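Local coordinates for protein 3-phytase (Klebsiella pneumoniae, PDB 2WNH) that probably hydrolyses phytate (inositol hexakisphosphate), with attack at the 3-phosphate, as a member of the histidine acid phosphatase family, at residues V322-R327 against Y335-F340. The protein carries 3 engineered substitutions. Residues are numbered along the deposited sequence; the frame is centred on the assembly and turned at random.
Sequences VLERWR and YLRVYF
Strands 322-327 and 335-340 run antiparallel, axes 4.7 Å apart at 159°, and three hydrogen-bonded pairs, Val322 with Tyr339, Glu324 with Arg337 and Trp326 with Tyr335, clasp them through six backbone bonds. The side chains of these pairs share one face, where the buried Glu324 carboxylate is gripped from several sides. With Glu324 CG anti to the carbonyl carbon (chi1 -72°), the extended chain brings Glu324 OE1 within 3.0 Å of Arg337 NH1, a salt bridge; Trp326 NE1, 2.9 Å from Glu324 OE1, is a second donor with the oxygen in the indole plane, and both arrive from above the carboxylate plane. Tyr339 OH donates to Glu324 OE2 at 2.7 Å, which Tyr75 also bonds. The Arg337 charge, Trp326 NE1 and Tyr339 OH probably help keep the acid ionised. The strands form a beta hairpin in the central mixed sheet of the histidine phosphatase fold, strand 14-24 flanking 322-327. Tyr339 takes the crowded rotamer (chi1 59°), swinging its ring toward 322-327: Val322 CB sits 3.8 Å from the Tyr339 ring centroid (CH-pi), while Arg337, also bridged to Glu364, lies over the opposite face. On the face opposite Glu324, Leu323 CD2 meets Val338 CG2 at 3.7 Å, and Val338 also touches Leu388.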
ATOM      1  N   VAL B 322       9.128  -3.238  29.912  1.00 13.34           N
ATOM      2  CA  VAL B 322       7.691  -3.234  29.672  1.00 14.54           C
ATOM      3  C   VAL B 322       6.929  -3.920  30.795  1.00 14.88           C
ATOM      4  O   VAL B 322       7.296  -5.029  31.205  1.00 15.46           O
ATOM      5  CB  VAL B 322       7.319  -3.906  28.318  1.00 15.35           C
ATOM      6  CG1 VAL B 322       5.782  -3.884  28.125  1.00 15.99           C
ATOM      7  CG2 VAL B 322       8.032  -3.227  27.141  1.00 17.16           C
ATOM      8  N   LEU B 323       5.822  -3.294  31.217  1.00 13.47           N
ATOM      9  CA  LEU B 323       4.815  -3.962  32.054  1.00 14.85           C
ATOM     10  C   LEU B 323       3.524  -4.087  31.237  1.00 14.94           C
ATOM     11  O   LEU B 323       3.056  -3.098  30.669  1.00 15.52           O
ATOM     12  CB  LEU B 323       4.502  -3.118  33.284  1.00 15.58           C
ATOM     13  CG  LEU B 323       5.678  -2.594  34.106  1.00 19.20           C
ATOM     14  CD1 LEU B 323       5.152  -1.669  35.228  1.00 22.12           C
ATOM     15  CD2 LEU B 323       6.502  -3.734  34.659  1.00 23.91           C
ATOM     16  N   GLU B 324       2.957  -5.286  31.210  1.00 14.40           N
ATOM     17  CA  GLU B 324       1.675  -5.536  30.542  1.00 15.26           C
ATOM     18  C   GLU B 324       0.648  -6.118  31.512  1.00 15.68           C
ATOM     19  O   GLU B 324       0.923  -7.117  32.165  1.00 15.43           O
ATOM     20  CB  GLU B 324       1.861  -6.543  29.390  1.00 16.38           C
ATOM     21  CG  GLU B 324       2.596  -5.974  28.154  1.00 15.59           C
ATOM     22  CD  GLU B 324       2.973  -7.049  27.120  1.00 18.13           C
ATOM     23  OE1 GLU B 324       2.773  -8.271  27.368  1.00 16.07           O
ATOM     24  OE2 GLU B 324       3.500  -6.681  26.044  1.00 15.97           O
ATOM     25  N   ARG B 325      -0.544  -5.525  31.554  1.00 16.37           N
ATOM     26  CA  ARG B 325      -1.670  -6.133  32.282  1.00 16.20           C
ATOM     27  C   ARG B 325      -2.508  -6.968  31.331  1.00 16.60           C
ATOM     28  O   ARG B 325      -2.997  -6.460  30.324  1.00 16.55           O
ATOM     29  CB  ARG B 325      -2.563  -5.068  32.937  1.00 16.60           C
ATOM     30  CG  ARG B 325      -3.577  -5.697  33.909  1.00 20.42           C
ATOM     31  CD  ARG B 325      -4.411  -4.646  34.585  1.00 18.30           C
ATOM     32  NE  ARG B 325      -5.510  -4.150  33.763  1.00 19.59           N
ATOM     33  CZ  ARG B 325      -5.636  -2.891  33.348  1.00 21.17           C
ATOM     34  NH1 ARG B 325      -4.702  -1.980  33.631  1.00 23.76           N
ATOM     35  NH2 ARG B 325      -6.698  -2.541  32.627  1.00 21.53           N
ATOM     36  N   TRP B 326      -2.640  -8.251  31.673  1.00 15.13           N
ATOM     37  CA  TRP B 326      -3.404  -9.235  30.932  1.00 16.61           C
ATOM     38  C   TRP B 326      -4.584  -9.718  31.753  1.00 17.77           C
ATOM     39  O   TRP B 326      -4.569  -9.675  32.974  1.00 17.87           O
ATOM     40  CB  TRP B 326      -2.537 -10.442  30.602  1.00 16.93           C
ATOM     41  CG  TRP B 326      -1.496 -10.169  29.536  1.00 15.94           C
ATOM     42  CD1 TRP B 326      -0.246  -9.600  29.711  1.00 17.20           C
ATOM     43  CD2 TRP B 326      -1.607 -10.457  28.133  1.00 15.20           C
ATOM     44  NE1 TRP B 326       0.408  -9.528  28.508  1.00 14.44           N
ATOM     45  CE2 TRP B 326      -0.394 -10.043  27.522  1.00 16.16           C
ATOM     46  CE3 TRP B 326      -2.614 -11.019  27.333  1.00 15.75           C
ATOM     47  CZ2 TRP B 326      -0.161 -10.174  26.137  1.00 16.45           C
ATOM     48  CZ3 TRP B 326      -2.381 -11.156  25.948  1.00 17.26           C
ATOM     49  CH2 TRP B 326      -1.156 -10.740  25.371  1.00 18.20           C
ATOM     50  N   ARG B 327      -5.601 -10.203  31.061  1.00 17.32           N
ATOM     51  CA  ARG B 327      -6.793 -10.720  31.727  1.00 19.51           C
ATOM     52  C   ARG B 327      -7.100 -12.085  31.151  1.00 18.77           C
ATOM     53  O   ARG B 327      -7.044 -12.298  29.925  1.00 16.94           O
ATOM     54  CB  ARG B 327      -7.958  -9.767  31.500  1.00 20.02           C
ATOM     55  CG  ARG B 327      -9.236 -10.208  32.132  1.00 22.42           C
ATOM     56  CD  ARG B 327     -10.059  -8.987  32.465  1.00 21.57           C
ATOM     57  NE  ARG B 327     -10.473  -8.268  31.254  1.00 23.91           N
ATOM     58  CZ  ARG B 327     -11.228  -7.176  31.275  1.00 21.86           C
ATOM     59  NH1 ARG B 327     -11.645  -6.686  32.438  1.00 23.30           N
ATOM     60  NH2 ARG B 327     -11.566  -6.573  30.136  1.00 21.66           N
ATOM     61  N   TYR B 335      -3.419 -10.474  35.490  1.00 17.06           N
ATOM     62  CA  TYR B 335      -2.036 -10.916  35.564  1.00 16.84           C
ATOM     63  C   TYR B 335      -1.130  -9.809  35.054  1.00 16.96           C
ATOM     64  O   TYR B 335      -1.566  -8.948  34.320  1.00 17.46           O
ATOM     65  CB  TYR B 335      -1.836 -12.144  34.684  1.00 18.45           C
ATOM     66  CG  TYR B 335      -2.485 -13.377  35.245  1.00 17.97           C
ATOM     67  CD1 TYR B 335      -3.866 -13.585  35.101  1.00 21.11           C
ATOM     68  CD2 TYR B 335      -1.724 -14.345  35.928  1.00 19.34           C
ATOM     69  CE1 TYR B 335      -4.483 -14.733  35.617  1.00 22.53           C
ATOM     70  CE2 TYR B 335      -2.333 -15.488  36.447  1.00 19.44           C
ATOM     71  CZ  TYR B 335      -3.704 -15.667  36.292  1.00 21.05           C
ATOM     72  OH  TYR B 335      -4.322 -16.784  36.802  1.00 22.83           O
ATOM     73  N   LEU B 336       0.134  -9.861  35.449  1.00 16.10           N
ATOM     74  CA  LEU B 336       1.136  -8.929  34.977  1.00 16.08           C
ATOM     75  C   LEU B 336       2.231  -9.708  34.249  1.00 17.24           C
ATOM     76  O   LEU B 336       2.600 -10.800  34.670  1.00 17.03           O
ATOM     77  CB  LEU B 336       1.711  -8.163  36.171  1.00 16.70           C
ATOM     78  CG  LEU B 336       2.650  -7.004  35.866  1.00 18.60           C
ATOM     79  CD1 LEU B 336       1.878  -5.859  35.221  1.00 18.23           C
ATOM     80  CD2 LEU B 336       3.367  -6.539  37.138  1.00 18.74           C
ATOM     81  N   ARG B 337       2.702  -9.152  33.132  1.00 15.82           N
ATOM     82  CA  ARG B 337       3.899  -9.628  32.443  1.00 15.08           C
ATOM     83  C   ARG B 337       4.924  -8.506  32.487  1.00 15.88           C
ATOM     84  O   ARG B 337       4.586  -7.333  32.280  1.00 16.77           O
ATOM     85  CB  ARG B 337       3.549  -9.981  30.993  1.00 14.75           C
ATOM     86  CG  ARG B 337       4.727 -10.425  30.175  1.00 16.37           C
ATOM     87  CD  ARG B 337       4.274 -10.925  28.837  1.00 15.43           C
ATOM     88  NE  ARG B 337       5.416 -11.352  28.047  1.00 17.10           N
ATOM     89  CZ  ARG B 337       5.646 -10.964  26.802  1.00 19.48           C
ATOM     90  NH1 ARG B 337       4.820 -10.113  26.196  1.00 18.00           N
ATOM     91  NH2 ARG B 337       6.715 -11.431  26.169  1.00 21.79           N
ATOM     92  N   VAL B 338       6.186  -8.853  32.771  1.00 14.39           N
ATOM     93  CA  VAL B 338       7.227  -7.849  32.961  1.00 15.19           C
ATOM     94  C   VAL B 338       8.436  -8.329  32.175  1.00 15.33           C
ATOM     95  O   VAL B 338       8.878  -9.468  32.341  1.00 15.15           O
ATOM     96  CB  VAL B 338       7.609  -7.739  34.466  1.00 15.87           C
ATOM     97  CG1 VAL B 338       8.722  -6.728  34.644  1.00 17.15           C
ATOM     98  CG2 VAL B 338       6.400  -7.354  35.279  1.00 17.85           C
ATOM     99  N   TYR B 339       8.968  -7.491  31.283  1.00 13.78           N
ATOM    100  CA  TYR B 339      10.129  -7.943  30.512  1.00 13.77           C
ATOM    101  C   TYR B 339      11.019  -6.807  30.061  1.00 14.05           C
ATOM    102  O   TYR B 339      10.616  -5.639  30.098  1.00 15.62           O
ATOM    103  CB  TYR B 339       9.710  -8.815  29.311  1.00 14.62           C
ATOM    104  CG  TYR B 339       8.781  -8.165  28.321  1.00 15.17           C
ATOM    105  CD1 TYR B 339       7.407  -8.215  28.504  1.00 17.12           C
ATOM    106  CD2 TYR B 339       9.283  -7.525  27.184  1.00 15.94           C
ATOM    107  CE1 TYR B 339       6.549  -7.635  27.590  1.00 17.03           C
ATOM    108  CE2 TYR B 339       8.419  -6.942  26.238  1.00 16.30           C
ATOM    109  CZ  TYR B 339       7.056  -6.996  26.470  1.00 16.66           C
ATOM    110  OH  TYR B 339       6.141  -6.466  25.575  1.00 16.90           O
ATOM    111  N   PHE B 340      12.238  -7.161  29.662  1.00 13.32           N
ATOM    112  CA  PHE B 340      13.162  -6.219  29.093  1.00 14.08           C
ATOM    113  C   PHE B 340      13.470  -6.699  27.683  1.00 14.46           C
ATOM    114  O   PHE B 340      13.637  -7.901  27.458  1.00 14.73           O
ATOM    115  CB  PHE B 340      14.462  -6.145  29.903  1.00 14.11           C
ATOM    116  CG  PHE B 340      15.462  -5.172  29.330  1.00 15.37           C
ATOM    117  CD1 PHE B 340      15.229  -3.795  29.375  1.00 16.45           C
ATOM    118  CD2 PHE B 340      16.621  -5.632  28.707  1.00 17.47           C
ATOM    119  CE1 PHE B 340      16.127  -2.883  28.818  1.00 14.61           C
ATOM    120  CE2 PHE B 340      17.537  -4.709  28.155  1.00 15.36           C
ATOM    121  CZ  PHE B 340      17.284  -3.346  28.211  1.00 14.27           C
TER